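Local coordinates for protein manganese-dependent ADP-ribose/CDP-alcohol diphosphatase (Danio rerio, PDB 2NXF) that probably hydrolyses ADP-ribose and CDP-alcohols such as CDP-choline at a dinuclear metal centre of the calcineurin-like phosphoesterase type, at residues A[48-53]-A[298-303]; A[169-174]-A[241-246]; A[269-274]-A[315-320]. All coordinates share one frame; numbering follows the deposited sequence.

How the contacts relate
The three contacts illustrate how the two sheets of a metallophosphoesterase are tied to each other and to their flanking helices. Contacts 1 and 3 reach the six-stranded sheet: contact 1 joins it to the end of helix 35-49, contact 3 joins its edge strand to that of the seven-stranded sheet. Their centres lie about 17 Å apart, and their segments alternate along the chain. Contact 2 lies in the other half, its centre about 36 Å from that of contact 1. Its Trp243 side chain is about 9 Å from that of the zinc ligand His265, and a separate zinc ion, outside the dinuclear pair, lies about 3 Å from the Ile170 side chain; contacts 1 and 3 lie away from that pair.

Contact 1 (A[48-53]-A[298-303]); sequences RRERVQ and TAYLYE
The phenol ring of Tyr300 and the carboxylate of Glu50 cross at about a right angle, their planes 76° apart. Two waters lie in the plane of the ring, at its hydroxyl edge, while Thr7 and Lys309 touch the Tyr300 side chain from strands 6-11 and 305-312. Tyr300 OH stands 3.7 Å from Glu50 OE2, so the link between them runs through solvent: one water donates to Glu50 OE2 at 2.7 Å, the other to Glu50 O, and each reaches the phenol oxygen weakly. The firm bond is to the threonine. Thr298 OG1 donates to Glu50 OE1 at 2.6 Å, arriving on the syn side and 21° out of the carboxylate plane. Glu50 spans the gap because its chain is extended beyond CG (chi2 171°). Beside the polar pair, Val52 CG1 lies 4.0 Å from Thr298 CG2. Glu50 sits just before Arg51, whose positive phi closes helix 35-49 in a Schellman motif; this helix makes the beta-alpha-beta crossover between strands 6-11 and 54-57, and the contact fastens its end to strand 295-301. Arg311 pairs with Glu50 OE2 and donates to Thr298 OG1, so this carboxylate is probably kept ionised and the threonine hydroxyl directed towards it.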
# COMPACT_ATOMS: atom_id res chain seq x y z
N ARG A 48 10.83 -17.96 -1.50
CA ARG A 48 10.76 -19.40 -1.25
C ARG A 48 12.06 -19.90 -0.64
O ARG A 48 12.05 -20.64 0.35
CB ARG A 48 10.44 -20.17 -2.53
CG ARG A 48 8.98 -20.04 -2.96
CD ARG A 48 8.71 -20.78 -4.29
NE ARG A 48 9.06 -22.20 -4.25
CZ ARG A 48 8.37 -23.14 -3.61
NH1 ARG A 48 7.27 -22.84 -2.91
NH2 ARG A 48 8.78 -24.40 -3.66
N ARG A 49 13.19 -19.49 -1.21
CA ARG A 49 14.52 -19.90 -0.70
C ARG A 49 14.73 -19.44 0.74
O ARG A 49 15.33 -20.14 1.57
CB ARG A 49 15.63 -19.31 -1.57
CG ARG A 49 15.90 -20.03 -2.87
CD ARG A 49 17.19 -19.47 -3.49
NE ARG A 49 17.29 -19.78 -4.91
CZ ARG A 49 17.00 -18.92 -5.90
NH1 ARG A 49 16.60 -17.68 -5.64
NH2 ARG A 49 17.12 -19.32 -7.16
N GLU A 50 14.21 -18.25 1.02
CA GLU A 50 14.31 -17.61 2.33
C GLU A 50 13.38 -18.26 3.37
O GLU A 50 13.48 -17.94 4.56
CB GLU A 50 13.98 -16.11 2.19
CG GLU A 50 15.16 -15.35 1.55
CD GLU A 50 14.86 -13.91 1.15
OE1 GLU A 50 13.69 -13.54 1.03
OE2 GLU A 50 15.83 -13.17 0.90
N ARG A 51 12.46 -19.12 2.92
CA ARG A 51 11.41 -19.71 3.79
C ARG A 51 10.61 -18.57 4.54
O ARG A 51 10.40 -18.62 5.75
CB ARG A 51 12.01 -20.80 4.74
CG ARG A 51 12.78 -21.90 3.98
CD ARG A 51 13.11 -23.10 4.87
NE ARG A 51 13.72 -24.18 4.11
CZ ARG A 51 13.89 -25.42 4.56
NH1 ARG A 51 14.46 -26.33 3.79
NH2 ARG A 51 13.49 -25.75 5.80
N VAL A 52 10.17 -17.54 3.79
CA VAL A 52 9.40 -16.42 4.41
C VAL A 52 8.08 -16.94 5.00
O VAL A 52 7.52 -17.91 4.48
CB VAL A 52 9.09 -15.20 3.47
CG1 VAL A 52 10.38 -14.66 2.83
CG2 VAL A 52 8.06 -15.57 2.40
N GLN A 53 7.59 -16.30 6.05
CA GLN A 53 6.39 -16.78 6.73
C GLN A 53 5.10 -16.20 6.15
O GLN A 53 4.02 -16.75 6.37
CB GLN A 53 6.49 -16.53 8.23
CG GLN A 53 7.48 -17.48 8.91
CD GLN A 53 8.02 -16.94 10.21
OE1 GLN A 53 8.95 -16.13 10.22
NE2 GLN A 53 7.45 -17.40 11.32
N THR A 298 12.78 -8.29 1.56
CA THR A 298 12.41 -9.22 2.61
C THR A 298 12.72 -8.53 3.93
O THR A 298 13.81 -7.97 4.09
CB THR A 298 13.20 -10.53 2.51
OG1 THR A 298 13.03 -11.08 1.19
CG2 THR A 298 12.70 -11.54 3.55
N ALA A 299 11.78 -8.59 4.86
CA ALA A 299 11.98 -7.97 6.16
C ALA A 299 12.13 -9.03 7.22
O ALA A 299 11.44 -10.05 7.22
CB ALA A 299 10.81 -7.04 6.49
N TYR A 300 13.06 -8.76 8.13
CA TYR A 300 13.37 -9.64 9.24
C TYR A 300 13.12 -8.89 10.55
O TYR A 300 13.76 -7.87 10.80
CB TYR A 300 14.84 -10.08 9.15
CG TYR A 300 15.16 -10.89 7.91
CD1 TYR A 300 15.20 -12.28 7.97
CD2 TYR A 300 15.43 -10.27 6.69
CE1 TYR A 300 15.49 -13.04 6.85
CE2 TYR A 300 15.74 -11.03 5.55
CZ TYR A 300 15.75 -12.42 5.65
OH TYR A 300 16.04 -13.20 4.55
N LEU A 301 12.20 -9.39 11.36
CA LEU A 301 11.91 -8.83 12.67
C LEU A 301 12.68 -9.62 13.71
O LEU A 301 12.44 -10.81 13.90
CB LEU A 301 10.40 -8.88 12.96
CG LEU A 301 9.53 -8.02 12.04
CD1 LEU A 301 8.05 -8.37 12.25
CD2 LEU A 301 9.78 -6.53 12.27
N TYR A 302 13.63 -8.95 14.36
CA TYR A 302 14.35 -9.53 15.48
C TYR A 302 13.80 -8.95 16.79
O TYR A 302 12.91 -8.10 16.77
CB TYR A 302 15.85 -9.23 15.38
CG TYR A 302 16.51 -9.79 14.15
CD1 TYR A 302 17.11 -11.06 14.18
CD2 TYR A 302 16.55 -9.06 12.96
CE1 TYR A 302 17.72 -11.58 13.05
CE2 TYR A 302 17.16 -9.58 11.83
CZ TYR A 302 17.74 -10.83 11.89
OH TYR A 302 18.34 -11.35 10.76
N GLU A 303 14.35 -9.41 17.91
CA GLU A 303 13.91 -8.90 19.19
C GLU A 303 14.34 -7.46 19.44
O GLU A 303 13.70 -6.76 20.22
CB GLU A 303 14.33 -9.85 20.33
CG GLU A 303 13.77 -11.25 20.10
CD GLU A 303 13.88 -12.17 21.29
OE1 GLU A 303 14.91 -12.15 21.99
OE2 GLU A 303 12.91 -12.94 21.51
O HOH W 1 15.28 -16.32 5.66
O HOH W 2 17.13 -11.14 2.13

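Contact 2 (A[169-174]-A[241-246]); sequences RILTQH and LAWNHE
Trp243 is the residue of 241-246 that meets helix 162-174, and its indole carries the whole contact. The benzo half reaches the helix, with CH2 4.0 Å from Leu171 CB and CE3 4.2 Å from Ile170 CG2; both aliphatic groups approach the ring obliquely. Leu171 has CG anti to its own backbone nitrogen (chi1 176°), which carries CG to the indole, and with chi2 at 54° its methyls CD1 and CD2 each come 4.1 Å from Trp243 CZ2. The pyrrole half is tied down separately, NE1 bonding to Val195 O, and the ring of Phe194 meets the indole with the planes at about 30°. Replacing Trp243 by an alanine would probably take from Ile170 and Leu171 the surface they pack on and leave Val195 O without this N-H donor. Next comes Asn244, at the N-cap position of helix 245-253, the helix of a beta-alpha-beta crossover that links the parallel strands 222-227 and 258-263 of the seven-stranded sheet. Its side chain makes no capping bond; ND2 is engaged by Phe201 O instead. His245 then opens the helix, ND1 held by Val231 O and one ring face covered by Leu241 CD1, 4.2 Å above the plane.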
# COMPACT_ATOMS: atom_id res chain seq x y z
N ARG A 169 -17.08 15.87 -2.09
CA ARG A 169 -17.08 17.22 -1.52
C ARG A 169 -15.67 17.64 -1.04
O ARG A 169 -15.25 18.78 -1.28
CB ARG A 169 -18.09 17.30 -0.38
CG ARG A 169 -19.51 17.29 -0.91
CD ARG A 169 -20.56 17.22 0.18
NE ARG A 169 -21.89 17.28 -0.43
CZ ARG A 169 -23.03 17.08 0.21
NH1 ARG A 169 -23.03 16.81 1.51
NH2 ARG A 169 -24.19 17.15 -0.45
N ILE A 170 -14.97 16.74 -0.36
CA ILE A 170 -13.60 16.99 0.10
C ILE A 170 -12.68 17.24 -1.11
O ILE A 170 -11.98 18.25 -1.17
CB ILE A 170 -13.02 15.81 0.92
CG1 ILE A 170 -13.79 15.60 2.24
CG2 ILE A 170 -11.48 15.97 1.15
CD1 ILE A 170 -13.45 14.22 2.91
N LEU A 171 -12.73 16.33 -2.08
CA LEU A 171 -11.87 16.44 -3.26
C LEU A 171 -12.12 17.73 -4.04
O LEU A 171 -11.17 18.44 -4.41
CB LEU A 171 -12.09 15.25 -4.19
CG LEU A 171 -11.34 15.23 -5.54
CD1 LEU A 171 -9.83 15.41 -5.33
CD2 LEU A 171 -11.66 13.90 -6.26
N THR A 172 -13.39 18.05 -4.31
CA THR A 172 -13.71 19.21 -5.14
C THR A 172 -13.61 20.54 -4.38
O THR A 172 -13.53 21.61 -4.99
CB THR A 172 -15.05 19.06 -5.89
OG1 THR A 172 -16.13 18.92 -4.94
CG2 THR A 172 -15.01 17.85 -6.84
N GLN A 173 -13.61 20.48 -3.05
CA GLN A 173 -13.30 21.68 -2.26
C GLN A 173 -11.84 22.11 -2.47
O GLN A 173 -11.52 23.30 -2.42
CB GLN A 173 -13.58 21.46 -0.77
CG GLN A 173 -13.47 22.71 0.11
CD GLN A 173 -14.31 23.88 -0.40
OE1 GLN A 173 -15.42 23.71 -0.91
NE2 GLN A 173 -13.77 25.10 -0.24
N HIS A 174 -10.97 21.14 -2.71
CA HIS A 174 -9.55 21.41 -2.88
C HIS A 174 -9.11 21.45 -4.34
O HIS A 174 -8.11 22.10 -4.68
CB HIS A 174 -8.73 20.35 -2.14
CG HIS A 174 -8.84 20.45 -0.65
ND1 HIS A 174 -8.03 21.28 0.10
CD2 HIS A 174 -9.66 19.83 0.23
CE1 HIS A 174 -8.35 21.16 1.38
NE2 HIS A 174 -9.33 20.28 1.49
N LEU A 241 0.45 11.65 -1.46
CA LEU A 241 0.03 11.51 -0.04
C LEU A 241 -1.47 11.30 0.09
O LEU A 241 -2.26 11.85 -0.72
CB LEU A 241 0.38 12.80 0.73
CG LEU A 241 1.88 13.11 0.85
CD1 LEU A 241 2.11 14.54 1.33
CD2 LEU A 241 2.54 12.08 1.79
N ALA A 242 -1.87 10.57 1.13
CA ALA A 242 -3.30 10.49 1.51
C ALA A 242 -3.91 11.86 1.73
O ALA A 242 -3.26 12.79 2.22
CB ALA A 242 -3.49 9.65 2.76
N TRP A 243 -5.18 11.98 1.37
CA TRP A 243 -5.88 13.26 1.57
C TRP A 243 -5.76 13.83 2.99
O TRP A 243 -5.47 15.03 3.16
CB TRP A 243 -7.37 13.11 1.23
CG TRP A 243 -7.68 12.88 -0.23
CD1 TRP A 243 -6.85 13.02 -1.31
CD2 TRP A 243 -8.96 12.51 -0.75
NE1 TRP A 243 -7.53 12.73 -2.48
CE2 TRP A 243 -8.83 12.39 -2.16
CE3 TRP A 243 -10.20 12.24 -0.16
CZ2 TRP A 243 -9.91 12.05 -3.00
CZ3 TRP A 243 -11.27 11.88 -0.99
CH2 TRP A 243 -11.12 11.79 -2.39
N ASN A 244 -5.98 12.98 3.98
CA ASN A 244 -5.89 13.42 5.37
C ASN A 244 -4.66 12.82 6.04
O ASN A 244 -4.73 12.33 7.15
CB ASN A 244 -7.20 13.14 6.16
CG ASN A 244 -7.55 11.66 6.22
OD1 ASN A 244 -7.15 10.87 5.37
ND2 ASN A 244 -8.34 11.29 7.24
N HIS A 245 -3.52 12.92 5.35
CA HIS A 245 -2.28 12.32 5.85
C HIS A 245 -1.93 12.84 7.26
O HIS A 245 -1.43 12.08 8.09
CB HIS A 245 -1.12 12.54 4.86
CG HIS A 245 -0.65 13.96 4.78
ND1 HIS A 245 0.51 14.41 5.37
CD2 HIS A 245 -1.22 15.05 4.21
CE1 HIS A 245 0.65 15.71 5.15
NE2 HIS A 245 -0.39 16.12 4.45
N GLU A 246 -2.19 14.12 7.53
CA GLU A 246 -1.81 14.70 8.82
C GLU A 246 -2.63 14.08 9.97
O GLU A 246 -2.12 13.93 11.09
CB GLU A 246 -1.94 16.23 8.78
CG GLU A 246 -1.23 16.96 9.89
CD GLU A 246 0.30 16.77 9.88
OE1 GLU A 246 0.88 16.59 10.97
OE2 GLU A 246 0.92 16.80 8.79

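Contact 3 (A[269-274]-A[315-320]); sequences GGRCTD and EDLTIT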
# COMPACT_ATOMS: atom_id res chain seq x y z
N GLY A 269 9.64 5.66 -4.71
CA GLY A 269 10.00 5.28 -3.33
C GLY A 269 10.46 6.47 -2.49
O GLY A 269 10.66 7.59 -2.98
N GLY A 270 10.63 6.22 -1.20
CA GLY A 270 11.11 7.24 -0.28
C GLY A 270 11.20 6.62 1.10
O GLY A 270 10.69 5.51 1.32
N ARG A 271 11.84 7.32 2.02
CA ARG A 271 11.95 6.83 3.40
C ARG A 271 12.40 7.95 4.30
O ARG A 271 13.17 8.82 3.88
CB ARG A 271 12.94 5.67 3.49
CG ARG A 271 14.34 6.00 2.92
CD ARG A 271 15.21 4.76 2.89
NE ARG A 271 14.65 3.70 2.04
CZ ARG A 271 15.18 2.49 1.92
NH1 ARG A 271 16.29 2.20 2.61
NH2 ARG A 271 14.60 1.58 1.13
N CYS A 272 11.96 7.91 5.55
CA CYS A 272 12.42 8.87 6.55
C CYS A 272 11.98 8.40 7.92
O CYS A 272 11.10 7.58 8.05
CB CYS A 272 11.84 10.26 6.30
SG CYS A 272 10.05 10.27 6.37
N THR A 273 12.62 8.96 8.95
CA THR A 273 12.22 8.71 10.32
C THR A 273 11.49 9.96 10.80
O THR A 273 12.01 11.08 10.66
CB THR A 273 13.47 8.48 11.20
OG1 THR A 273 14.31 7.52 10.56
CG2 THR A 273 13.07 7.97 12.58
N ASP A 274 10.29 9.78 11.36
CA ASP A 274 9.56 10.90 11.95
C ASP A 274 10.27 11.35 13.24
O ASP A 274 11.05 10.59 13.81
CB ASP A 274 8.12 10.51 12.28
CG ASP A 274 7.30 11.70 12.74
OD1 ASP A 274 6.93 12.52 11.88
OD2 ASP A 274 7.08 11.86 13.97
N GLU A 315 16.72 0.03 -1.39
CA GLU A 315 17.92 -0.05 -0.55
C GLU A 315 17.60 -0.73 0.78
O GLU A 315 16.46 -0.64 1.27
CB GLU A 315 18.49 1.34 -0.27
CG GLU A 315 19.33 1.93 -1.41
CD GLU A 315 20.70 1.25 -1.59
OE1 GLU A 315 21.61 1.42 -0.72
OE2 GLU A 315 20.86 0.57 -2.63
N ASP A 316 18.60 -1.39 1.37
CA ASP A 316 18.42 -2.00 2.70
C ASP A 316 18.10 -0.90 3.73
O ASP A 316 18.43 0.27 3.53
CB ASP A 316 19.70 -2.68 3.20
CG ASP A 316 20.09 -3.91 2.40
OD1 ASP A 316 19.36 -4.36 1.50
OD2 ASP A 316 21.19 -4.44 2.71
N LEU A 317 17.53 -1.32 4.85
CA LEU A 317 17.23 -0.41 5.95
C LEU A 317 17.21 -1.21 7.23
O LEU A 317 16.72 -2.35 7.25
CB LEU A 317 15.86 0.23 5.71
CG LEU A 317 15.36 1.38 6.56
CD1 LEU A 317 16.38 2.50 6.70
CD2 LEU A 317 14.10 1.90 5.88
N THR A 318 17.75 -0.63 8.30
CA THR A 318 17.65 -1.23 9.63
C THR A 318 16.96 -0.24 10.56
O THR A 318 17.32 0.94 10.60
CB THR A 318 19.05 -1.65 10.17
OG1 THR A 318 19.64 -2.62 9.29
CG2 THR A 318 18.94 -2.26 11.58
N ILE A 319 15.96 -0.72 11.30
CA ILE A 319 15.35 0.09 12.36
C ILE A 319 15.72 -0.53 13.70
O ILE A 319 15.35 -1.66 13.98
CB ILE A 319 13.81 0.12 12.28
CG1 ILE A 319 13.31 0.41 10.86
CG2 ILE A 319 13.25 1.11 13.34
CD1 ILE A 319 11.85 -0.02 10.65
N THR A 320 16.45 0.22 14.51
CA THR A 320 16.76 -0.21 15.87
C THR A 320 15.58 0.18 16.76
O THR A 320 15.04 1.30 16.65
CB THR A 320 18.09 0.40 16.35
OG1 THR A 320 19.11 0.13 15.36
CG2 THR A 320 18.50 -0.21 17.68
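Arg271 and Leu317 mark the nearest backbone approach, 9.3 Å between their CA atoms, and the two extended segments run in roughly the same sense, too far apart to pair as strands. The arginine side chain bridges that gap. CG takes the crowded position between backbone nitrogen and carbonyl carbon (chi1 55°), and a bend at chi3 turns the guanidinium onto the chain just before strand 317-320. There NH1 and NH2 grip one atom end-on: Arg271 NH2 donates to Glu315 O at 2.9 Å and Arg271 NH1 to the same oxygen at 3.1 Å. The oxygen lies in the guanidinium plane, yet both nitrogens come from one face of the carbonyl, NH2 tilted 26° from its plane and NH1 well above it. A weak third bond joins NH1 to Asp316 O at 3.0 Å. Leu317 CD2 sits over one guanidinium face, 3.8 Å above the plane and offset toward the rim. Next to Arg271, Cys272 forms a disulfide with Cys234. The contact packs the edge strands of the two sheets against each other: 270-273, beside 279-282 in the seven-stranded sheet, and 317-320, beside 305-312 in the six-stranded one, with Leu317 also reaching across to Gln279 and Ile281.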